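Local coordinates for fatty acid/retinol binding protein protein 7, isoform A, confirmed BY transcript evidence (Caenorhabditis elegans, PDB 2W9Y) that probably binds fatty acids such as oleic acid, and retinoids, as a small all-helical lipid carrier of nematodes, at residues 14-18 against 19-23; 60-63 against 64-67. All coordinates share one frame; numbering follows the deposited sequence.

From the N terminus the chain first meets interaction 1, where residues 14-18 run out of a short 3-10 turn and start helix 18-26. Interaction 2 follows at the first turns of helix 60-75. Neither closes a long loop, since in each the two segments adjoin, and the contacts come in series without nesting or crossing. Their centres lie about 16 Å apart, yet the segments touch: Phe-23 CE1 comes within 3.6 Å of Leu-66 N, so helix 18-26 packs on helix 60-75. Before helix 18-26, Phe-15 and Phe-16 reach helix 82-104, while Leu-62 and Leu-66 meet helix 51-58 and Leu-62 also helix 32-39. Together the two sites join five helices of this all-helical fold.

Interaction 1 of 2, residues 14-18 against 19-23; sequences NFFPT and EQLEF
Phe-16 overlaps Leu-21 through its CB, which lies 3.7 Å from Leu-21 CG, and the two side chains cross at about a right angle. Leu-21 CD2 and Gln-20 CB both approach the ring obliquely, and CD2 of Phe-16 lies 3.8 Å from Gln-20 CB. The ring stands almost perpendicular to the Gln-20 amide, with 86° between their planes. That amide folds back beside Pro-17 because its chain bends at chi2 (85°), bringing OE1 to 3.4 Å from Pro-17 CB, while NE2 bonds Asn-73. Pro-17 is the N-cap of helix 18-26, and its carbonyl takes a weak hydrogen bond from Leu-21 N. The next bond is shorter: Glu-22 N reaches Thr-18 O at 2.8 Å, with a C=O...N angle of 167°. Alongside it, Thr-18 CG2 touches Glu-22 OE2 at 3.4 Å, a methyl meeting a carboxylate. Glu-19 lays its carboxylate carbon CD 3.7 Å from Pro-17 CB; OE2 forms a salt bridge with Arg-76 and OE1 a hydrogen bond with Asn-73. The helix start is thus apolar on the Phe-16 and Leu-21 side, whereas Thr-18 OG1, through Asp-137, both Glu-19 oxygens and Gln-20 NE2 are satisfied by residues beyond this turn.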
loop_
_atom_site.group_PDB
_atom_site.type_symbol
_atom_site.label_atom_id
_atom_site.label_comp_id
_atom_site.label_asym_id
_atom_site.label_seq_id
_atom_site.Cartn_x
_atom_site.Cartn_y
_atom_site.Cartn_z
ATOM N N ASN A 14 0.335 1.724 10.544
ATOM C CA ASN A 14 -0.735 0.864 10.986
ATOM C C ASN A 14 -1.539 0.178 9.893
ATOM O O ASN A 14 -1.901 -1.012 10.064
ATOM C CB ASN A 14 -1.732 1.625 11.858
ATOM C CG ASN A 14 -1.246 1.885 13.245
ATOM O OD1 ASN A 14 -0.168 1.445 13.635
ATOM N ND2 ASN A 14 -2.020 2.666 14.003
ATOM N N PHE A 15 -1.816 0.886 8.778
ATOM C CA PHE A 15 -2.661 0.379 7.696
ATOM C C PHE A 15 -1.913 -0.418 6.587
ATOM O O PHE A 15 -2.548 -0.956 5.692
ATOM C CB PHE A 15 -3.413 1.554 7.012
ATOM C CG PHE A 15 -4.454 2.120 7.873
ATOM C CD1 PHE A 15 -5.620 1.395 8.128
ATOM C CD2 PHE A 15 -4.265 3.324 8.506
ATOM C CE1 PHE A 15 -6.597 1.896 9.005
ATOM C CE2 PHE A 15 -5.266 3.871 9.322
ATOM C CZ PHE A 15 -6.408 3.166 9.581
ATOM N N PHE A 16 -0.581 -0.449 6.616
ATOM C CA PHE A 16 0.185 -1.065 5.522
ATOM C C PHE A 16 0.019 -2.612 5.537
ATOM O O PHE A 16 0.280 -3.218 6.557
ATOM C CB PHE A 16 1.716 -0.731 5.635
ATOM C CG PHE A 16 2.132 0.463 4.798
ATOM C CD1 PHE A 16 1.623 1.762 5.046
ATOM C CD2 PHE A 16 2.971 0.285 3.724
ATOM C CE1 PHE A 16 1.983 2.835 4.231
ATOM C CE2 PHE A 16 3.354 1.336 2.925
ATOM C CZ PHE A 16 2.856 2.617 3.165
ATOM N N PRO A 17 -0.435 -3.213 4.429
ATOM C CA PRO A 17 -0.317 -4.705 4.373
ATOM C C PRO A 17 1.131 -5.156 4.437
ATOM O O PRO A 17 2.036 -4.417 4.049
ATOM C CB PRO A 17 -0.905 -5.068 3.012
ATOM C CG PRO A 17 -1.871 -3.863 2.659
ATOM C CD PRO A 17 -1.095 -2.666 3.195
ATOM N N THR A 18 1.342 -6.359 4.956
ATOM C CA THR A 18 2.675 -6.971 5.098
ATOM C C THR A 18 3.438 -6.970 3.789
ATOM O O THR A 18 4.673 -6.596 3.758
ATOM C CB THR A 18 2.603 -8.377 5.736
ATOM O OG1 THR A 18 2.170 -8.198 7.113
ATOM C CG2 THR A 18 4.037 -9.013 5.783
ATOM N N GLU A 19 2.715 -7.297 2.711
ATOM C CA GLU A 19 3.385 -7.403 1.440
ATOM C C GLU A 19 3.961 -6.045 0.953
ATOM O O GLU A 19 5.065 -6.030 0.399
ATOM C CB GLU A 19 2.511 -8.069 0.374
ATOM C CG GLU A 19 1.088 -7.412 0.197
ATOM C CD GLU A 19 -0.011 -8.066 1.068
ATOM O OE1 GLU A 19 -1.215 -8.098 0.612
ATOM O OE2 GLU A 19 0.291 -8.523 2.204
ATOM N N GLN A 20 3.264 -4.929 1.187
ATOM C CA GLN A 20 3.837 -3.611 0.849
ATOM C C GLN A 20 5.097 -3.352 1.657
ATOM O O GLN A 20 6.053 -2.846 1.100
ATOM C CB GLN A 20 2.851 -2.432 1.048
ATOM C CG GLN A 20 2.087 -1.974 -0.253
ATOM C CD GLN A 20 0.825 -2.822 -0.508
ATOM O OE1 GLN A 20 0.550 -3.805 0.179
ATOM N NE2 GLN A 20 0.072 -2.441 -1.502
ATOM N N LEU A 21 5.078 -3.665 2.965
ATOM C CA LEU A 21 6.228 -3.380 3.821
ATOM C C LEU A 21 7.397 -4.260 3.447
ATOM O O LEU A 21 8.545 -3.768 3.423
ATOM C CB LEU A 21 5.869 -3.600 5.303
ATOM C CG LEU A 21 4.908 -2.563 5.878
ATOM C CD1 LEU A 21 4.376 -2.904 7.329
ATOM C CD2 LEU A 21 5.563 -1.184 5.942
ATOM N N GLU A 22 7.137 -5.531 3.138
ATOM C CA GLU A 22 8.225 -6.457 2.788
ATOM C C GLU A 22 8.795 -6.027 1.482
ATOM O O GLU A 22 10.040 -6.068 1.316
ATOM C CB GLU A 22 7.735 -7.931 2.665
ATOM C CG GLU A 22 7.449 -8.595 4.056
ATOM C CD GLU A 22 6.828 -9.999 3.957
ATOM O OE1 GLU A 22 6.271 -10.376 2.905
ATOM O OE2 GLU A 22 6.874 -10.739 4.947
ATOM N N PHE A 23 7.928 -5.569 0.568
ATOM C CA PHE A 23 8.449 -5.057 -0.724
ATOM C C PHE A 23 9.352 -3.845 -0.466
ATOM O O PHE A 23 10.456 -3.737 -1.026
ATOM C CB PHE A 23 7.289 -4.691 -1.677
ATOM C CG PHE A 23 7.724 -4.013 -2.937
ATOM C CD1 PHE A 23 8.300 -4.721 -3.976
ATOM C CD2 PHE A 23 7.553 -2.638 -3.084
ATOM C CE1 PHE A 23 8.685 -4.082 -5.116
ATOM C CE2 PHE A 23 7.934 -2.003 -4.227
ATOM C CZ PHE A 23 8.484 -2.720 -5.228
#

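Interaction 2 of 2, residues 60-63 against 64-67; sequences PELG and KRLA
The Arg-65 guanidinium carries Leu-62 CD1 over one face, 3.7 Å above its plane and displaced to the NH1/NH2 end of the group; Glu-61 O approaches it obliquely. The methyl is 3.9 Å from NH1 of Arg-65 and farther from NE. At the polar end, NH2 forms a salt bridge to Glu-31 and NH1 a hydrogen bond to Ser-26, while NE donates to a water at 3.1 Å. The same water donates to Glu-61 OE1 at 2.6 Å and, weakly, to Glu-61 O, so it bridges side chains four residues apart. This is the opening of helix 60-75, with regular i to i+4 bonds: Lys-64 N to Pro-60 O is 2.9 Å, and Ala-67 N to Gly-63 O is the straightest at 170°. Were Arg-65 an alanine, Glu-31 would probably lose this charged partner, the water its NE donor and the Leu-62 methyl the flat group over it. Glu-61 and Lys-64 run alongside each other in the same direction, and CE of Lys-64 comes within 3.3 Å of Glu-61 OE1. Bends at chi3 (87°) and chi4 (80°) of Lys-64 leave NZ 4.6 Å from that oxygen, not in contact, though the opposite charges may still attract weakly.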
loop_
_atom_site.group_PDB
_atom_site.type_symbol
_atom_site.label_atom_id
_atom_site.label_comp_id
_atom_site.label_asym_id
_atom_site.label_seq_id
_atom_site.Cartn_x
_atom_site.Cartn_y
_atom_site.Cartn_z
ATOM N N PRO A 60 13.247 -6.154 -14.583
ATOM C CA PRO A 60 12.273 -7.242 -14.573
ATOM C C PRO A 60 12.011 -7.715 -13.191
ATOM O O PRO A 60 10.842 -7.906 -12.828
ATOM C CB PRO A 60 12.971 -8.326 -15.380
ATOM C CG PRO A 60 13.603 -7.501 -16.481
ATOM C CD PRO A 60 14.116 -6.224 -15.784
ATOM N N GLU A 61 13.075 -7.919 -12.419
ATOM C CA GLU A 61 12.927 -8.526 -11.100
ATOM C C GLU A 61 12.214 -7.638 -10.130
ATOM O O GLU A 61 11.423 -8.110 -9.322
ATOM C CB GLU A 61 14.319 -8.844 -10.523
ATOM C CG GLU A 61 14.998 -9.960 -11.265
ATOM C CD GLU A 61 14.432 -11.259 -10.825
ATOM O OE1 GLU A 61 13.605 -11.192 -9.868
ATOM O OE2 GLU A 61 14.801 -12.314 -11.387
ATOM N N LEU A 62 12.517 -6.341 -10.183
ATOM C CA LEU A 62 11.758 -5.396 -9.420
ATOM C C LEU A 62 10.264 -5.436 -9.779
ATOM O O LEU A 62 9.398 -5.385 -8.876
ATOM C CB LEU A 62 12.329 -3.973 -9.643
ATOM C CG LEU A 62 11.899 -2.881 -8.701
ATOM C CD1 LEU A 62 12.119 -3.366 -7.253
ATOM C CD2 LEU A 62 12.647 -1.556 -9.036
ATOM N N GLY A 63 9.948 -5.483 -11.078
ATOM C CA GLY A 63 8.541 -5.512 -11.518
ATOM C C GLY A 63 7.814 -6.792 -11.084
ATOM O O GLY A 63 6.624 -6.779 -10.737
ATOM N N LYS A 64 8.529 -7.894 -11.121
ATOM C CA LYS A 64 7.998 -9.170 -10.595
ATOM C C LYS A 64 7.601 -9.013 -9.105
ATOM O O LYS A 64 6.499 -9.433 -8.678
ATOM C CB LYS A 64 9.029 -10.322 -10.764
ATOM C CG LYS A 64 8.656 -11.577 -10.009
ATOM C CD LYS A 64 9.760 -12.643 -9.938
ATOM C CE LYS A 64 10.699 -12.393 -8.742
ATOM N NZ LYS A 64 10.008 -12.927 -7.513
ATOM N N ARG A 65 8.516 -8.444 -8.316
ATOM C CA ARG A 65 8.224 -8.209 -6.882
ATOM C C ARG A 65 7.031 -7.233 -6.654
ATOM O O ARG A 65 6.151 -7.484 -5.790
ATOM C CB ARG A 65 9.491 -7.747 -6.135
ATOM C CG ARG A 65 10.550 -8.821 -5.818
ATOM C CD ARG A 65 11.557 -8.122 -4.845
ATOM N NE ARG A 65 12.644 -7.724 -5.663
ATOM C CZ ARG A 65 13.452 -6.702 -5.491
ATOM N NH1 ARG A 65 13.339 -5.824 -4.489
ATOM N NH2 ARG A 65 14.411 -6.590 -6.384
ATOM N N LEU A 66 6.948 -6.178 -7.464
ATOM C CA LEU A 66 5.791 -5.283 -7.384
ATOM C C LEU A 66 4.478 -6.059 -7.743
ATOM O O LEU A 66 3.495 -5.935 -7.073
ATOM C CB LEU A 66 6.054 -4.103 -8.335
ATOM C CG LEU A 66 5.055 -2.967 -8.130
ATOM C CD1 LEU A 66 4.869 -2.607 -6.655
ATOM C CD2 LEU A 66 5.523 -1.750 -8.973
ATOM N N ALA A 67 4.464 -6.844 -8.824
ATOM C CA ALA A 67 3.296 -7.663 -9.190
ATOM C C ALA A 67 2.864 -8.595 -8.060
ATOM O O ALA A 67 1.673 -8.861 -7.880
ATOM C CB ALA A 67 3.584 -8.505 -10.419
HETATM O O HOH W 1 13.376 -10.119 -7.471
#